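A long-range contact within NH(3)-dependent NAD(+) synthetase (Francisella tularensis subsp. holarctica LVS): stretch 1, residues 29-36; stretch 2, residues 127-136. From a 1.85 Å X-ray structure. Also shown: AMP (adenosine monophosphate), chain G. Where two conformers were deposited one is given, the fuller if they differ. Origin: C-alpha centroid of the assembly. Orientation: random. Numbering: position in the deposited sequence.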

ATOM      1  N   ALA A  29      15.559 -12.029  -3.954  1.00 26.69           N
ATOM      2  CA  ALA A  29      15.571 -11.751  -2.510  1.00 26.55           C
ATOM      3  C   ALA A  29      16.242 -12.914  -1.784  1.00 26.49           C
ATOM      4  O   ALA A  29      16.383 -13.989  -2.355  1.00 27.34           O
ATOM      5  CB  ALA A  29      14.128 -11.555  -1.969  1.00 26.03           C
ATOM      6  N   GLU A  30      16.618 -12.711  -0.525  1.00 25.04           N
ATOM      7  CA  GLU A  30      17.276 -13.772   0.238  1.00 27.32           C
ATOM      8  C   GLU A  30      16.260 -14.679   0.985  1.00 27.22           C
ATOM      9  O   GLU A  30      16.562 -15.835   1.321  1.00 26.94           O
ATOM     10  CB  GLU A  30      18.318 -13.160   1.187  1.00 28.93           C
ATOM     11  CG  GLU A  30      19.525 -12.546   0.448  1.00 37.85           C
ATOM     12  CD  GLU A  30      20.371 -11.616   1.321  1.00 45.55           C
ATOM     13  OE1 GLU A  30      20.481 -11.842   2.556  1.00 49.95           O
ATOM     14  OE2 GLU A  30      20.935 -10.650   0.758  1.00 50.76           O
ATOM     15  N   GLY A  31      15.040 -14.178   1.206  1.00 24.25           N
ATOM     16  CA  GLY A  31      14.064 -14.891   2.035  1.00 22.57           C
ATOM     17  C   GLY A  31      12.803 -14.075   2.274  1.00 21.67           C
ATOM     18  O   GLY A  31      12.444 -13.188   1.460  1.00 19.58           O
ATOM     19  N   PHE A  32      12.178 -14.330   3.417  1.00 20.53           N
ATOM     20  CA  PHE A  32      10.824 -13.903   3.681  1.00 19.77           C
ATOM     21  C   PHE A  32      10.683 -13.208   5.010  1.00 18.99           C
ATOM     22  O   PHE A  32      11.451 -13.431   5.956  1.00 18.53           O
ATOM     23  CB  PHE A  32       9.895 -15.134   3.712  1.00 20.86           C
ATOM     24  CG  PHE A  32       9.956 -15.976   2.459  1.00 23.28           C
ATOM     25  CD1 PHE A  32      10.684 -17.172   2.441  1.00 20.89           C
ATOM     26  CD2 PHE A  32       9.284 -15.569   1.298  1.00 20.37           C
ATOM     27  CE1 PHE A  32      10.751 -17.941   1.259  1.00 24.15           C
ATOM     28  CE2 PHE A  32       9.318 -16.338   0.126  1.00 20.32           C
ATOM     29  CZ  PHE A  32      10.082 -17.524   0.107  1.00 23.11           C
ATOM     30  N   VAL A  33       9.640 -12.396   5.084  1.00 15.92           N
ATOM     31  CA  VAL A  33       9.171 -11.895   6.361  1.00 16.43           C
ATOM     32  C   VAL A  33       7.641 -11.974   6.335  1.00 18.33           C
ATOM     33  O   VAL A  33       7.002 -11.834   5.255  1.00 17.75           O
ATOM     34  CB  VAL A  33       9.729 -10.468   6.675  1.00 16.09           C
ATOM     35  CG1 VAL A  33       9.228  -9.430   5.669  1.00 18.53           C
ATOM     36  CG2 VAL A  33       9.404 -10.016   8.150  1.00 16.38           C
ATOM     37  N   ILE A  34       7.062 -12.199   7.512  1.00 16.79           N
ATOM     38  CA  ILE A  34       5.625 -12.415   7.617  1.00 17.81           C
ATOM     39  C   ILE A  34       5.139 -11.908   8.969  1.00 17.23           C
ATOM     40  O   ILE A  34       5.848 -12.054   9.958  1.00 18.04           O
ATOM     41  CB  ILE A  34       5.270 -13.895   7.410  1.00 19.88           C
ATOM     42  CG1 ILE A  34       3.743 -14.060   7.367  1.00 18.63           C
ATOM     43  CG2 ILE A  34       5.841 -14.763   8.537  1.00 21.84           C
ATOM     44  CD1 ILE A  34       3.306 -15.320   6.691  1.00 25.20           C
ATOM     45  N   GLY A  35       3.977 -11.246   8.988  1.00 14.54           N
ATOM     46  CA  GLY A  35       3.348 -10.867  10.258  1.00 16.11           C
ATOM     47  C   GLY A  35       2.516 -12.029  10.803  1.00 19.25           C
ATOM     48  O   GLY A  35       1.649 -12.574  10.092  1.00 17.07           O
ATOM     49  N   LEU A  36       2.790 -12.429  12.046  1.00 17.27           N
ATOM     50  CA  LEU A  36       2.061 -13.543  12.676  1.00 18.63           C
ATOM     51  C   LEU A  36       1.069 -13.057  13.706  1.00 19.43           C
ATOM     52  O   LEU A  36       1.451 -12.528  14.758  1.00 20.49           O
ATOM     53  CB  LEU A  36       3.023 -14.541  13.342  1.00 19.69           C
ATOM     54  CG  LEU A  36       3.720 -15.662  12.605  1.00 23.85           C
ATOM     55  CD1 LEU A  36       4.342 -16.550  13.674  1.00 24.45           C
ATOM     56  CD2 LEU A  36       2.772 -16.491  11.766  1.00 20.70           C
ATOM     57  N   TYR A 127       6.067  -1.973   9.280  1.00 16.52           N
ATOM     58  CA  TYR A 127       7.035  -2.828   9.976  1.00 17.32           C
ATOM     59  C   TYR A 127       7.617  -3.884   9.072  1.00 16.17           C
ATOM     60  O   TYR A 127       8.839  -4.057   9.011  1.00 16.42           O
ATOM     61  CB  TYR A 127       6.412  -3.481  11.220  1.00 15.61           C
ATOM     62  CG  TYR A 127       6.294  -2.508  12.343  1.00 15.42           C
ATOM     63  CD1 TYR A 127       7.422  -2.139  13.097  1.00 20.72           C
ATOM     64  CD2 TYR A 127       5.056  -1.933  12.660  1.00 14.60           C
ATOM     65  CE1 TYR A 127       7.305  -1.228  14.148  1.00 17.01           C
ATOM     66  CE2 TYR A 127       4.933  -1.038  13.679  1.00 15.24           C
ATOM     67  CZ  TYR A 127       6.069  -0.673  14.408  1.00 16.59           C
ATOM     68  OH  TYR A 127       5.910   0.228  15.402  1.00 18.54           O
ATOM     69  N   LEU A 128       6.742  -4.639   8.416  1.00 16.51           N
ATOM     70  CA  LEU A 128       7.158  -5.690   7.490  1.00 15.41           C
ATOM     71  C   LEU A 128       8.102  -5.229   6.395  1.00 16.75           C
ATOM     72  O   LEU A 128       9.119  -5.892   6.142  1.00 16.31           O
ATOM     73  CB  LEU A 128       5.931  -6.385   6.866  1.00 14.78           C
ATOM     74  CG  LEU A 128       5.117  -7.167   7.913  1.00 15.19           C
ATOM     75  CD1 LEU A 128       3.757  -7.486   7.342  1.00 19.16           C
ATOM     76  CD2 LEU A 128       5.853  -8.431   8.349  1.00 16.22           C
ATOM     77  N   TYR A 129       7.759  -4.120   5.744  1.00 15.39           N
ATOM     78  CA  TYR A 129       8.592  -3.511   4.704  1.00 16.44           C
ATOM     79  C   TYR A 129       9.892  -2.880   5.229  1.00 16.26           C
ATOM     80  O   TYR A 129      10.877  -2.901   4.537  1.00 17.52           O
ATOM     81  CB  TYR A 129       7.753  -2.515   3.853  1.00 17.60           C
ATOM     82  CG  TYR A 129       7.004  -3.306   2.794  1.00 17.79           C
ATOM     83  CD1 TYR A 129       5.695  -3.769   3.028  1.00 17.44           C
ATOM     84  CD2 TYR A 129       7.669  -3.727   1.628  1.00 17.50           C
ATOM     85  CE1 TYR A 129       5.043  -4.582   2.082  1.00 14.54           C
ATOM     86  CE2 TYR A 129       7.039  -4.505   0.692  1.00 16.76           C
ATOM     87  CZ  TYR A 129       5.726  -4.941   0.915  1.00 18.72           C
ATOM     88  OH  TYR A 129       5.108  -5.749  -0.037  1.00 17.50           O
ATOM     89  N   ALA A 130       9.878  -2.296   6.427  1.00 15.13           N
ATOM     90  CA  ALA A 130      11.126  -1.827   7.053  1.00 15.43           C
ATOM     91  C   ALA A 130      12.086  -2.999   7.262  1.00 17.45           C
ATOM     92  O   ALA A 130      13.299  -2.889   6.977  1.00 19.09           O
ATOM     93  CB  ALA A 130      10.849  -1.130   8.404  1.00 15.79           C
ATOM     94  N   TYR A 131      11.564  -4.110   7.790  1.00 15.58           N
ATOM     95  CA  TYR A 131      12.403  -5.311   7.968  1.00 17.21           C
ATOM     96  C   TYR A 131      12.897  -5.849   6.622  1.00 16.35           C
ATOM     97  O   TYR A 131      14.091  -6.097   6.430  1.00 19.84           O
ATOM     98  CB  TYR A 131      11.642  -6.429   8.709  1.00 18.56           C
ATOM     99  CG  TYR A 131      12.554  -7.603   9.021  1.00 18.67           C
ATOM    100  CD1 TYR A 131      13.267  -7.653  10.214  1.00 17.32           C
ATOM    101  CD2 TYR A 131      12.739  -8.631   8.094  1.00 21.38           C
ATOM    102  CE1 TYR A 131      14.133  -8.716  10.491  1.00 21.05           C
ATOM    103  CE2 TYR A 131      13.604  -9.697   8.359  1.00 20.85           C
ATOM    104  CZ  TYR A 131      14.312  -9.720   9.561  1.00 20.39           C
ATOM    105  OH  TYR A 131      15.169 -10.776   9.843  1.00 22.54           O
ATOM    106  N   ALA A 132      11.969  -6.030   5.692  1.00 16.82           N
ATOM    107  CA  ALA A 132      12.258  -6.621   4.395  1.00 19.27           C
ATOM    108  C   ALA A 132      13.375  -5.848   3.670  1.00 21.07           C
ATOM    109  O   ALA A 132      14.307  -6.454   3.082  1.00 20.57           O
ATOM    110  CB  ALA A 132      10.984  -6.625   3.539  1.00 18.78           C
ATOM    111  N   GLN A 133      13.285  -4.523   3.698  1.00 19.92           N
ATOM    112  CA  GLN A 133      14.275  -3.723   2.977  1.00 21.28           C
ATOM    113  C   GLN A 133      15.620  -3.785   3.671  1.00 22.22           C
ATOM    114  O   GLN A 133      16.657  -3.810   2.996  1.00 22.63           O
ATOM    115  CB  GLN A 133      13.815  -2.276   2.768  1.00 22.29           C
ATOM    116  CG  GLN A 133      14.767  -1.501   1.822  1.00 25.09           C
ATOM    117  CD  GLN A 133      14.268  -0.120   1.444  1.00 34.03           C
ATOM    118  OE1 GLN A 133      13.257   0.387   1.977  1.00 30.29           O
ATOM    119  NE2 GLN A 133      14.977   0.505   0.503  1.00 32.75           N
ATOM    120  N   GLN A 134      15.613  -3.827   5.006  1.00 21.59           N
ATOM    121  CA  GLN A 134      16.868  -3.931   5.751  1.00 25.02           C
ATOM    122  C   GLN A 134      17.580  -5.284   5.542  1.00 25.00           C
ATOM    123  O   GLN A 134      18.805  -5.328   5.551  1.00 25.95           O
ATOM    124  CB  GLN A 134      16.656  -3.664   7.240  1.00 25.09           C
ATOM    125  CG  GLN A 134      17.952  -3.711   8.028  1.00 34.73           C
ATOM    126  CD  GLN A 134      17.865  -3.036   9.380  1.00 44.14           C
ATOM    127  OE1 GLN A 134      16.934  -2.271   9.651  1.00 48.86           O
ATOM    128  NE2 GLN A 134      18.854  -3.316  10.245  1.00 48.52           N
ATOM    129  N   TYR A 135      16.823  -6.364   5.343  1.00 24.37           N
ATOM    130  CA  TYR A 135      17.396  -7.727   5.284  1.00 25.05           C
ATOM    131  C   TYR A 135      17.204  -8.430   3.948  1.00 24.26           C
ATOM    132  O   TYR A 135      17.357  -9.655   3.872  1.00 26.20           O
ATOM    133  CB  TYR A 135      16.863  -8.611   6.430  1.00 23.96           C
ATOM    134  CG  TYR A 135      17.341  -8.149   7.786  1.00 27.36           C
ATOM    135  CD1 TYR A 135      18.532  -8.637   8.330  1.00 26.38           C
ATOM    136  CD2 TYR A 135      16.617  -7.206   8.514  1.00 22.06           C
ATOM    137  CE1 TYR A 135      18.983  -8.204   9.573  1.00 28.01           C
ATOM    138  CE2 TYR A 135      17.058  -6.758   9.761  1.00 25.96           C
ATOM    139  CZ  TYR A 135      18.246  -7.269  10.281  1.00 31.00           C
ATOM    140  OH  TYR A 135      18.698  -6.830  11.497  1.00 31.22           O
ATOM    141  N   ASN A 136      16.879  -7.660   2.907  1.00 24.17           N
ATOM    142  CA  ASN A 136      16.588  -8.194   1.548  1.00 25.19           C
ATOM    143  C   ASN A 136      15.604  -9.371   1.542  1.00 25.19           C
ATOM    144  O   ASN A 136      15.898 -10.441   1.008  1.00 26.28           O
ATOM    145  CB  ASN A 136      17.880  -8.568   0.776  1.00 26.61           C
ATOM    146  CG  ASN A 136      17.629  -8.856  -0.713  0.50 28.61           C
ATOM    147  OD1 ASN A 136      18.265  -9.741  -1.297  0.50 32.62           O
ATOM    148  ND2 ASN A 136      16.702  -8.122  -1.323  0.50 26.12           N
TER
HETATM  149  P   AMP G3001      -6.758 -10.982   9.552  1.00 26.74           P
HETATM  150  O1P AMP G3001      -7.069 -11.764   8.289  1.00 21.62           O
HETATM  151  O2P AMP G3001      -7.273  -9.535   9.478  1.00 24.31           O
HETATM  152  O3P AMP G3001      -7.020 -11.622  10.870  1.00 22.27           O
HETATM  153  O5' AMP G3001      -5.155 -10.703   9.518  1.00 23.48           O
HETATM  154  C5' AMP G3001      -4.532 -10.353   8.265  1.00 20.20           C
HETATM  155  C4' AMP G3001      -3.027 -10.460   8.440  1.00 22.09           C
HETATM  156  O4' AMP G3001      -2.504  -9.338   9.163  1.00 22.00           O
HETATM  157  C3' AMP G3001      -2.596 -11.656   9.277  1.00 20.60           C
HETATM  158  O3' AMP G3001      -2.598 -12.815   8.455  1.00 17.93           O
HETATM  159  C2' AMP G3001      -1.191 -11.242   9.705  1.00 13.94           C
HETATM  160  O2' AMP G3001      -0.219 -11.540   8.679  1.00 16.62           O
HETATM  161  C1' AMP G3001      -1.332  -9.728   9.885  1.00 17.66           C
HETATM  162  N9  AMP G3001      -1.590  -9.442  11.315  1.00 21.33           N
HETATM  163  C8  AMP G3001      -2.790  -9.197  11.905  1.00 23.26           C
HETATM  164  N7  AMP G3001      -2.649  -8.990  13.241  1.00 23.12           N
HETATM  165  C5  AMP G3001      -1.330  -9.139  13.514  1.00 21.10           C
HETATM  166  C6  AMP G3001      -0.497  -9.032  14.725  1.00 20.64           C
HETATM  167  N6  AMP G3001      -1.061  -8.786  15.931  1.00 17.82           N
HETATM  168  N1  AMP G3001       0.824  -9.224  14.549  1.00 16.94           N
HETATM  169  C2  AMP G3001       1.408  -9.499  13.365  1.00 20.07           C
HETATM  170  N3  AMP G3001       0.714  -9.594  12.197  1.00 22.21           N
HETATM  171  C4  AMP G3001      -0.637  -9.417  12.245  1.00 22.05           C
HETATM  172  O   HOH W   1      18.345 -11.940   4.670  1.00 35.81           O

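One direct hydrogen bond joins these two stretches, and it comes from main-chain atoms at the very end of the contact: Glu-30 N donates to Asn-136 O over 2.8 Å, with an N-H...O angle of 165°, close to linear. The acceptor lies just past the helix, where Asn-136 leaves helical geometry with positive phi (48/54), a conformation asparagine tolerates better than most residues. In this conformation its carbonyl O faces Glu-30 N. A water reinforces this end, donating to Glu-30 OE1 (3.0 Å) and to Tyr-135 O (2.6 Å), two acceptors that could not bond directly to each other. The side chains of Glu-30 and Asn-136 lie near one another, but Glu-30 OE2 and Asn-136 OD1, 3.5 Å apart, are both acceptors and form no hydrogen bond. These polar groups suit an exposed border.

Further along, the contact is apolar. The strand and helix run nearly antiparallel, at 164°, with their axes 8.6 Å apart at closest approach. Val-33 points toward the helix, whereas its neighbours Phe-32 and Ile-34 point away, as strand alternation requires. With chi1 at 64° (p), Val-33 places CG1 3.9 Å from Ala-132 CB, and CG2 3.6 Å from Tyr-131 CD2 and 3.9 Å from Leu-128 CD2. The small methyl of Ala-132 accompanies a CA-CA separation of only 6.4 Å from Val-33, while Tyr-131 offers its ring obliquely, its hydroxyl being satisfied elsewhere in the structure.

Leu-128, rotamer m,t, extends the packing to the strand backbone: its CD2 lies 3.4 Å from Gly-35 N. An ideal CB on Gly-35 would stand 2.8 Å from AMP N3, a clash that glycine avoids; Gly-35 O accepts a 2.6 Å hydrogen bond from AMP O2'. Altogether 405 Å² is buried, summed over both sides.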